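PDB 4Z0V: 2',5'-phosphodiesterase 12 from Homo sapiens, which belongs to the endonuclease/exonuclease/phosphatase family with a DNase I-like fold, carries an additional N-terminal E-set-like domain, and holds a magnesium ion in this model. Local coordinates for residues A9-Q14 against K28-F33; Y337-N342 against M363-F368; T381-G386 against E414-Q419. One frame throughout, in Å; residues are numbered along the deposited sequence.

Contact 1: residues A9-Q14 against K28-F33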
# COMPACT_ATOMS: atom_id res chain seq x y z
N ALA A 9 22.86 -13.79 13.78
CA ALA A 9 23.64 -12.71 13.17
C ALA A 9 22.77 -11.82 12.32
O ALA A 9 21.86 -12.30 11.65
CB ALA A 9 24.78 -13.29 12.33
N PHE A 10 23.00 -10.50 12.39
CA PHE A 10 22.30 -9.50 11.58
C PHE A 10 23.03 -9.43 10.24
O PHE A 10 24.19 -9.02 10.23
CB PHE A 10 22.23 -8.10 12.27
CG PHE A 10 21.33 -7.98 13.48
CD1 PHE A 10 19.94 -7.99 13.33
CD2 PHE A 10 21.85 -7.79 14.75
CE1 PHE A 10 19.10 -7.90 14.45
CE2 PHE A 10 21.02 -7.68 15.86
CZ PHE A 10 19.65 -7.74 15.71
N THR A 11 22.40 -9.90 9.14
CA THR A 11 22.97 -9.86 7.78
C THR A 11 22.91 -8.44 7.23
O THR A 11 23.74 -8.04 6.42
CB THR A 11 22.26 -10.84 6.85
OG1 THR A 11 20.87 -10.53 6.81
CG2 THR A 11 22.47 -12.28 7.26
N GLU A 12 21.89 -7.68 7.66
CA GLU A 12 21.70 -6.29 7.28
C GLU A 12 21.33 -5.55 8.54
O GLU A 12 20.55 -6.07 9.34
CB GLU A 12 20.63 -6.12 6.17
CG GLU A 12 20.96 -6.82 4.86
CD GLU A 12 19.96 -6.65 3.74
OE1 GLU A 12 18.82 -7.15 3.85
OE2 GLU A 12 20.34 -6.03 2.71
N LEU A 13 21.98 -4.42 8.77
CA LEU A 13 21.74 -3.54 9.91
C LEU A 13 21.94 -2.17 9.34
O LEU A 13 23.07 -1.85 8.93
CB LEU A 13 22.67 -3.87 11.09
CG LEU A 13 22.31 -3.18 12.39
CD1 LEU A 13 21.00 -3.68 12.93
CD2 LEU A 13 23.38 -3.38 13.42
N GLN A 14 20.83 -1.38 9.24
CA GLN A 14 20.82 -0.05 8.63
C GLN A 14 19.84 0.90 9.32
O GLN A 14 18.76 0.50 9.74
CB GLN A 14 20.44 -0.13 7.14
CG GLN A 14 21.45 -0.84 6.24
CD GLN A 14 21.16 -0.69 4.76
OE1 GLN A 14 20.70 0.35 4.28
NE2 GLN A 14 21.51 -1.71 4.00
N LYS A 28 16.57 -1.21 9.55
CA LYS A 28 16.53 -2.40 8.72
C LYS A 28 17.38 -3.41 9.47
O LYS A 28 18.49 -3.07 9.88
CB LYS A 28 17.08 -2.10 7.30
CG LYS A 28 17.07 -3.31 6.36
CD LYS A 28 17.50 -2.83 4.98
CE LYS A 28 17.64 -3.93 3.99
NZ LYS A 28 17.90 -3.38 2.63
N LEU A 29 16.80 -4.56 9.77
CA LEU A 29 17.50 -5.66 10.45
C LEU A 29 17.16 -6.92 9.75
O LEU A 29 16.01 -7.34 9.81
CB LEU A 29 17.16 -5.85 11.95
CG LEU A 29 16.61 -4.74 12.81
CD1 LEU A 29 15.95 -5.35 14.01
CD2 LEU A 29 17.71 -3.87 13.34
N SER A 30 18.09 -7.51 9.06
CA SER A 30 17.79 -8.78 8.43
C SER A 30 18.50 -9.79 9.30
O SER A 30 19.71 -9.66 9.52
CB SER A 30 18.21 -8.79 6.96
OG SER A 30 17.64 -7.69 6.26
N LEU A 31 17.74 -10.64 9.95
CA LEU A 31 18.30 -11.56 10.92
C LEU A 31 18.38 -13.01 10.41
O LEU A 31 17.39 -13.55 9.93
CB LEU A 31 17.41 -11.46 12.19
CG LEU A 31 17.97 -11.88 13.55
CD1 LEU A 31 19.39 -11.44 13.74
CD2 LEU A 31 17.12 -11.30 14.67
N GLU A 32 19.59 -13.61 10.50
CA GLU A 32 19.83 -15.02 10.17
C GLU A 32 20.04 -15.82 11.47
O GLU A 32 20.64 -15.29 12.42
CB GLU A 32 21.02 -15.21 9.19
CG GLU A 32 22.41 -14.97 9.76
CD GLU A 32 23.60 -15.41 8.92
OE1 GLU A 32 23.47 -15.46 7.68
OE2 GLU A 32 24.67 -15.69 9.51
N PHE A 33 19.54 -17.07 11.53
CA PHE A 33 19.63 -17.97 12.69
C PHE A 33 19.06 -17.32 13.99
O PHE A 33 19.58 -17.57 15.07
CB PHE A 33 21.09 -18.42 12.95
CG PHE A 33 21.78 -19.27 11.91
CD1 PHE A 33 21.79 -20.66 12.02
CD2 PHE A 33 22.52 -18.69 10.88
CE1 PHE A 33 22.48 -21.45 11.09
CE2 PHE A 33 23.20 -19.48 9.95
CZ PHE A 33 23.18 -20.86 10.06
O HOH W 1 16.71 -6.16 2.14
O HOH W 2 20.78 -2.02 1.30
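Ala9 and Glu32 form one hydrogen-bonded pair of this antiparallel ladder, Ala9 N giving to Glu32 O and Glu32 N to Ala9 O. Gln14 and Lys28 form another at the far end through both their N and O atoms, and Ser30 N gives to Glu12 O at 2.9 Å. Between these, Ser30 O accepts from Thr11 N at 2.7 Å, with weak bonds from Glu12 N and Thr11 OG1. Thr11 and Glu12 thus both face Ser30, a classic beta bulge that shifts the register by one residue within the two-stranded sheet of the N-terminal E-set-like domain. Among polar side chains, Ser30 OG donates to Glu12 OE1 at 2.7 Å, 19° out of the carboxylate plane on its anti side. Lys28 NZ makes a long salt bridge with Glu12 OE2 (3.6 Å) and a weak water-mediated link to Glu12 OE1; its stronger partner is Asp190 OD1. Apolar contacts occupy the face of Phe10, Leu13, Leu29 and Leu31. Leu31 CD1 makes a CH-pi contact over the Phe10 ring, 3.9 Å from its centroid and offset toward the rim, while Leu13 CD1 presses tightly on Leu29 CD2 at 3.3 Å. Pro83 and Cys81 touch Phe10 on this same side.

Contact 2: residues Y337-N342 against M363-F368; sequences YHFVIN and MSLTHF
His367 reaches the helix through NE2, whose hydrogen goes to Phe339 O at 2.8 Å. The N-H...O angle of 133° shows a bent bond; the acceptor lies near the imidazole plane, whereas the donor is tilted 29° from the carbonyl plane. Val340 O, also at the ring edge, accepts a second, weak bond from His367 NE2 at 3.0 Å, so one donor is shared by two successive carbonyls near the C-terminal end of helix 335-342. The other ring nitrogen, ND1, is hydrogen-bonded to Phe369 N. The first torsion of His367 sets CG between its backbone N and carbonyl carbon.

The same imidazole presents its edge to the face of Phe339, a T-shaped pair with centroids 4.9 Å apart and planes at 86°. His367 CD2 leads this approach, 3.6 Å from Phe339 CE1 and offset toward the rim. Leu365 CD1 lies over the opposite face of the phenyl ring, while Leu365 CB packs at 3.5 Å against Phe339 CE1. Thr366 N comes near the ring edge.

Backbone hydrogen bonds of Leu365 with Ile345 and of His367 with Gly343 tie the second segment to the chain just beyond the helix, and Met302 of helix 295-316 touches both Phe339 and Val340. Both imidazole nitrogens are therefore engaged although the residue is buried. Since NE2 gives its hydrogen to carbonyls and ND1 meets a backbone N-H, the bonding is consistent with a neutral ring protonated at NE2, its rotation fixed by partners at both nitrogens.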
# COMPACT_ATOMS: atom_id res chain seq x y z
N TYR A 337 -16.74 1.02 -12.78
CA TYR A 337 -17.34 1.04 -11.45
C TYR A 337 -18.75 0.40 -11.46
O TYR A 337 -19.09 -0.34 -10.54
CB TYR A 337 -17.40 2.47 -10.92
CG TYR A 337 -17.85 2.51 -9.47
CD1 TYR A 337 -16.95 2.27 -8.43
CD2 TYR A 337 -19.17 2.80 -9.14
CE1 TYR A 337 -17.36 2.32 -7.10
CE2 TYR A 337 -19.58 2.87 -7.81
CZ TYR A 337 -18.68 2.62 -6.80
OH TYR A 337 -19.10 2.67 -5.49
N HIS A 338 -19.58 0.74 -12.46
CA HIS A 338 -20.93 0.17 -12.58
C HIS A 338 -20.86 -1.39 -12.65
O HIS A 338 -21.62 -2.11 -11.98
CB HIS A 338 -21.59 0.74 -13.85
CG HIS A 338 -22.93 0.16 -14.15
ND1 HIS A 338 -24.10 0.77 -13.72
CD2 HIS A 338 -23.25 -0.99 -14.80
CE1 HIS A 338 -25.09 -0.01 -14.14
NE2 HIS A 338 -24.62 -1.09 -14.78
N PHE A 339 -19.95 -1.90 -13.46
CA PHE A 339 -19.73 -3.33 -13.65
C PHE A 339 -19.41 -4.00 -12.29
O PHE A 339 -20.03 -4.99 -11.94
CB PHE A 339 -18.61 -3.56 -14.68
CG PHE A 339 -18.18 -5.01 -14.85
CD1 PHE A 339 -19.10 -6.00 -15.19
CD2 PHE A 339 -16.85 -5.38 -14.65
CE1 PHE A 339 -18.69 -7.33 -15.35
CE2 PHE A 339 -16.45 -6.71 -14.81
CZ PHE A 339 -17.37 -7.68 -15.15
N VAL A 340 -18.51 -3.39 -11.49
CA VAL A 340 -18.12 -3.97 -10.20
C VAL A 340 -19.33 -4.07 -9.26
O VAL A 340 -19.60 -5.14 -8.72
CB VAL A 340 -16.96 -3.18 -9.53
CG1 VAL A 340 -16.66 -3.72 -8.12
CG2 VAL A 340 -15.69 -3.22 -10.39
N ILE A 341 -20.04 -2.95 -9.09
CA ILE A 341 -21.14 -2.81 -8.13
C ILE A 341 -22.44 -3.54 -8.56
O ILE A 341 -23.16 -4.03 -7.69
CB ILE A 341 -21.38 -1.27 -7.93
CG1 ILE A 341 -20.13 -0.60 -7.28
CG2 ILE A 341 -22.63 -0.96 -7.09
CD1 ILE A 341 -19.60 -1.22 -6.03
N ASN A 342 -22.74 -3.55 -9.85
CA ASN A 342 -24.02 -4.10 -10.34
C ASN A 342 -23.92 -5.51 -10.87
O ASN A 342 -24.95 -6.18 -10.99
CB ASN A 342 -24.60 -3.18 -11.41
CG ASN A 342 -24.81 -1.78 -10.89
OD1 ASN A 342 -24.28 -0.83 -11.44
ND2 ASN A 342 -25.50 -1.64 -9.75
N MET A 363 -19.33 -4.87 -25.78
CA MET A 363 -19.59 -6.23 -25.33
C MET A 363 -20.33 -6.17 -24.02
O MET A 363 -20.32 -5.14 -23.33
CB MET A 363 -18.29 -7.07 -25.22
CG MET A 363 -17.31 -6.57 -24.19
SD MET A 363 -15.81 -7.56 -24.01
CE MET A 363 -14.94 -7.18 -25.53
N SER A 364 -21.02 -7.26 -23.72
CA SER A 364 -21.78 -7.45 -22.49
C SER A 364 -20.91 -8.25 -21.53
O SER A 364 -20.30 -9.24 -21.95
CB SER A 364 -23.07 -8.20 -22.80
OG SER A 364 -23.91 -8.24 -21.65
N LEU A 365 -20.81 -7.83 -20.27
CA LEU A 365 -20.02 -8.56 -19.26
C LEU A 365 -20.86 -8.79 -18.04
O LEU A 365 -21.65 -7.93 -17.69
CB LEU A 365 -18.74 -7.81 -18.83
CG LEU A 365 -17.71 -7.41 -19.90
CD1 LEU A 365 -16.61 -6.60 -19.26
CD2 LEU A 365 -17.13 -8.62 -20.61
N THR A 366 -20.67 -9.94 -17.37
CA THR A 366 -21.39 -10.29 -16.15
C THR A 366 -20.48 -10.94 -15.13
O THR A 366 -19.56 -11.66 -15.50
CB THR A 366 -22.55 -11.25 -16.43
OG1 THR A 366 -22.06 -12.38 -17.14
CG2 THR A 366 -23.67 -10.60 -17.18
N HIS A 367 -20.75 -10.70 -13.85
CA HIS A 367 -19.99 -11.37 -12.79
C HIS A 367 -20.95 -11.59 -11.64
O HIS A 367 -21.96 -10.86 -11.53
CB HIS A 367 -18.70 -10.62 -12.37
CG HIS A 367 -18.93 -9.41 -11.52
ND1 HIS A 367 -19.10 -9.52 -10.15
CD2 HIS A 367 -19.02 -8.11 -11.87
CE1 HIS A 367 -19.30 -8.29 -9.71
NE2 HIS A 367 -19.27 -7.41 -10.71
N PHE A 368 -20.64 -12.53 -10.75
CA PHE A 368 -21.55 -12.84 -9.65
C PHE A 368 -21.03 -12.46 -8.28
O PHE A 368 -21.59 -12.91 -7.28
CB PHE A 368 -21.98 -14.33 -9.67
CG PHE A 368 -22.49 -14.74 -11.03
CD1 PHE A 368 -23.66 -14.19 -11.55
CD2 PHE A 368 -21.76 -15.61 -11.83
CE1 PHE A 368 -24.12 -14.54 -12.82
CE2 PHE A 368 -22.22 -15.97 -13.10
CZ PHE A 368 -23.39 -15.42 -13.59

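Contact 3: residues T381-G386 against E414-Q419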
# COMPACT_ATOMS: atom_id res chain seq x y z
N THR A 381 -9.88 10.83 -4.03
CA THR A 381 -8.81 10.07 -3.38
C THR A 381 -7.48 10.48 -4.02
O THR A 381 -6.43 10.01 -3.63
CB THR A 381 -9.05 8.54 -3.47
OG1 THR A 381 -9.01 8.15 -4.84
CG2 THR A 381 -10.40 8.11 -2.87
N ASN A 382 -7.56 11.32 -5.05
CA ASN A 382 -6.41 11.84 -5.78
C ASN A 382 -6.65 13.33 -5.97
O ASN A 382 -7.72 13.69 -6.45
CB ASN A 382 -6.24 11.10 -7.09
CG ASN A 382 -5.16 11.67 -8.00
OD1 ASN A 382 -5.45 12.11 -9.09
ND2 ASN A 382 -3.90 11.57 -7.64
N TYR A 383 -5.72 14.20 -5.52
CA TYR A 383 -5.99 15.65 -5.62
C TYR A 383 -4.71 16.39 -6.01
O TYR A 383 -3.82 16.57 -5.18
CB TYR A 383 -6.55 16.17 -4.29
CG TYR A 383 -7.14 17.56 -4.39
CD1 TYR A 383 -6.33 18.69 -4.32
CD2 TYR A 383 -8.50 17.74 -4.63
CE1 TYR A 383 -6.87 19.97 -4.41
CE2 TYR A 383 -9.04 19.02 -4.75
CZ TYR A 383 -8.22 20.13 -4.65
OH TYR A 383 -8.71 21.39 -4.81
N VAL A 384 -4.61 16.77 -7.28
CA VAL A 384 -3.40 17.41 -7.79
C VAL A 384 -3.77 18.72 -8.52
O VAL A 384 -4.95 19.02 -8.66
CB VAL A 384 -2.60 16.45 -8.71
CG1 VAL A 384 -2.03 15.30 -7.90
CG2 VAL A 384 -3.46 15.91 -9.87
N GLY A 385 -2.77 19.47 -8.94
CA GLY A 385 -3.03 20.67 -9.72
C GLY A 385 -3.61 20.21 -11.05
O GLY A 385 -3.01 19.37 -11.72
N GLY A 386 -4.82 20.66 -11.37
CA GLY A 386 -5.46 20.30 -12.64
C GLY A 386 -6.36 19.09 -12.64
O GLY A 386 -7.03 18.82 -13.64
N GLU A 414 -7.38 20.74 4.83
CA GLU A 414 -6.11 20.04 5.01
C GLU A 414 -5.46 19.71 3.66
O GLU A 414 -4.26 19.85 3.51
CB GLU A 414 -6.33 18.75 5.80
CG GLU A 414 -6.47 18.96 7.30
CD GLU A 414 -6.53 17.63 8.01
OE1 GLU A 414 -7.56 16.93 7.90
OE2 GLU A 414 -5.52 17.26 8.65
N VAL A 415 -6.27 19.28 2.69
CA VAL A 415 -5.81 18.87 1.38
C VAL A 415 -5.31 20.09 0.59
O VAL A 415 -4.37 19.94 -0.18
CB VAL A 415 -6.95 18.11 0.63
CG1 VAL A 415 -6.64 17.95 -0.86
CG2 VAL A 415 -7.18 16.74 1.26
N THR A 416 -5.93 21.27 0.80
CA THR A 416 -5.59 22.45 -0.01
C THR A 416 -4.69 23.49 0.69
O THR A 416 -4.48 24.57 0.12
CB THR A 416 -6.87 23.13 -0.52
OG1 THR A 416 -7.66 23.53 0.60
CG2 THR A 416 -7.68 22.20 -1.45
N THR A 417 -4.13 23.17 1.88
CA THR A 417 -3.25 24.10 2.62
C THR A 417 -2.06 24.51 1.75
O THR A 417 -1.67 25.69 1.73
CB THR A 417 -2.80 23.48 3.97
OG1 THR A 417 -3.96 23.17 4.74
CG2 THR A 417 -1.91 24.40 4.80
N HIS A 418 -1.51 23.56 0.98
CA HIS A 418 -0.38 23.84 0.11
C HIS A 418 -0.78 23.58 -1.35
O HIS A 418 -0.06 22.96 -2.14
CB HIS A 418 0.83 23.01 0.58
CG HIS A 418 1.12 23.18 2.04
ND1 HIS A 418 1.81 24.28 2.52
CD2 HIS A 418 0.79 22.38 3.09
CE1 HIS A 418 1.87 24.13 3.83
NE2 HIS A 418 1.27 23.00 4.22
N GLN A 419 -1.97 24.12 -1.70
CA GLN A 419 -2.69 24.06 -2.97
C GLN A 419 -3.25 22.66 -3.24
O GLN A 419 -4.45 22.49 -3.37
CB GLN A 419 -1.86 24.56 -4.17
CG GLN A 419 -2.72 24.59 -5.44
CD GLN A 419 -1.96 24.83 -6.71
OE1 GLN A 419 -1.02 25.62 -6.75
NE2 GLN A 419 -2.40 24.20 -7.78
O HOH W 3 -6.55 23.66 -4.49
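Tyr383 receives Val415 CG1 over one face of its ring, a CH-pi contact with the methyl carbon 3.9 Å from the centroid and 29° off the normal. The nearest ring atoms to that methyl, CG and CD1 of Tyr383, are each 3.6 Å away. The CB of Tyr383 points toward the 414-419 segment, and CG stands anti to the backbone N (chi1 -167°). Thr416 CG2 approaches the phenol end obliquely, 3.6 Å from Tyr383 OH, and Gln419 O lies at the ring edge beside CE1. No direct hydrogen bond joins the segments. Instead one water, in the plane of the ring, donates to Gln419 O at 2.7 Å and is hydrogen-bonded to Tyr383 OH at 3.1 Å.

In the next shell, Gln419 N is bonded to Thr416 O within its own segment, and Thr416 OG1 is held by His412 O. The rings of His388, Tyr380 and His412 also meet Tyr383.

Strand 382-384 pairs antiparallel with strand 387-397 in the mixed sheet of the DNase I-like domain, and helix 412-416 with the loop after it packs beside strand 382-384 through the Tyr383 side chain.

In the fold
Contact 1 belongs to the N-terminal E-set-like domain, whereas contacts 2 and 3 both fall within the endonuclease/exonuclease/phosphatase domain. The centre of contact 1 is about 47 Å from that of contact 2 and about 40 Å from that of contact 3, each on the opposite side of the chain's centre from it. Contacts 2 and 3 are closer, with centres about 31 Å apart and nearest atoms about 10 Å apart, but do not touch. Strand 387-397 relates them: it pairs with strand 382-384 of contact 3, and its Phe395 packs on Val340 of contact 2. The magnesium ion lies about 12 Å from the Tyr383 side chain of contact 3, too far for direct coordination.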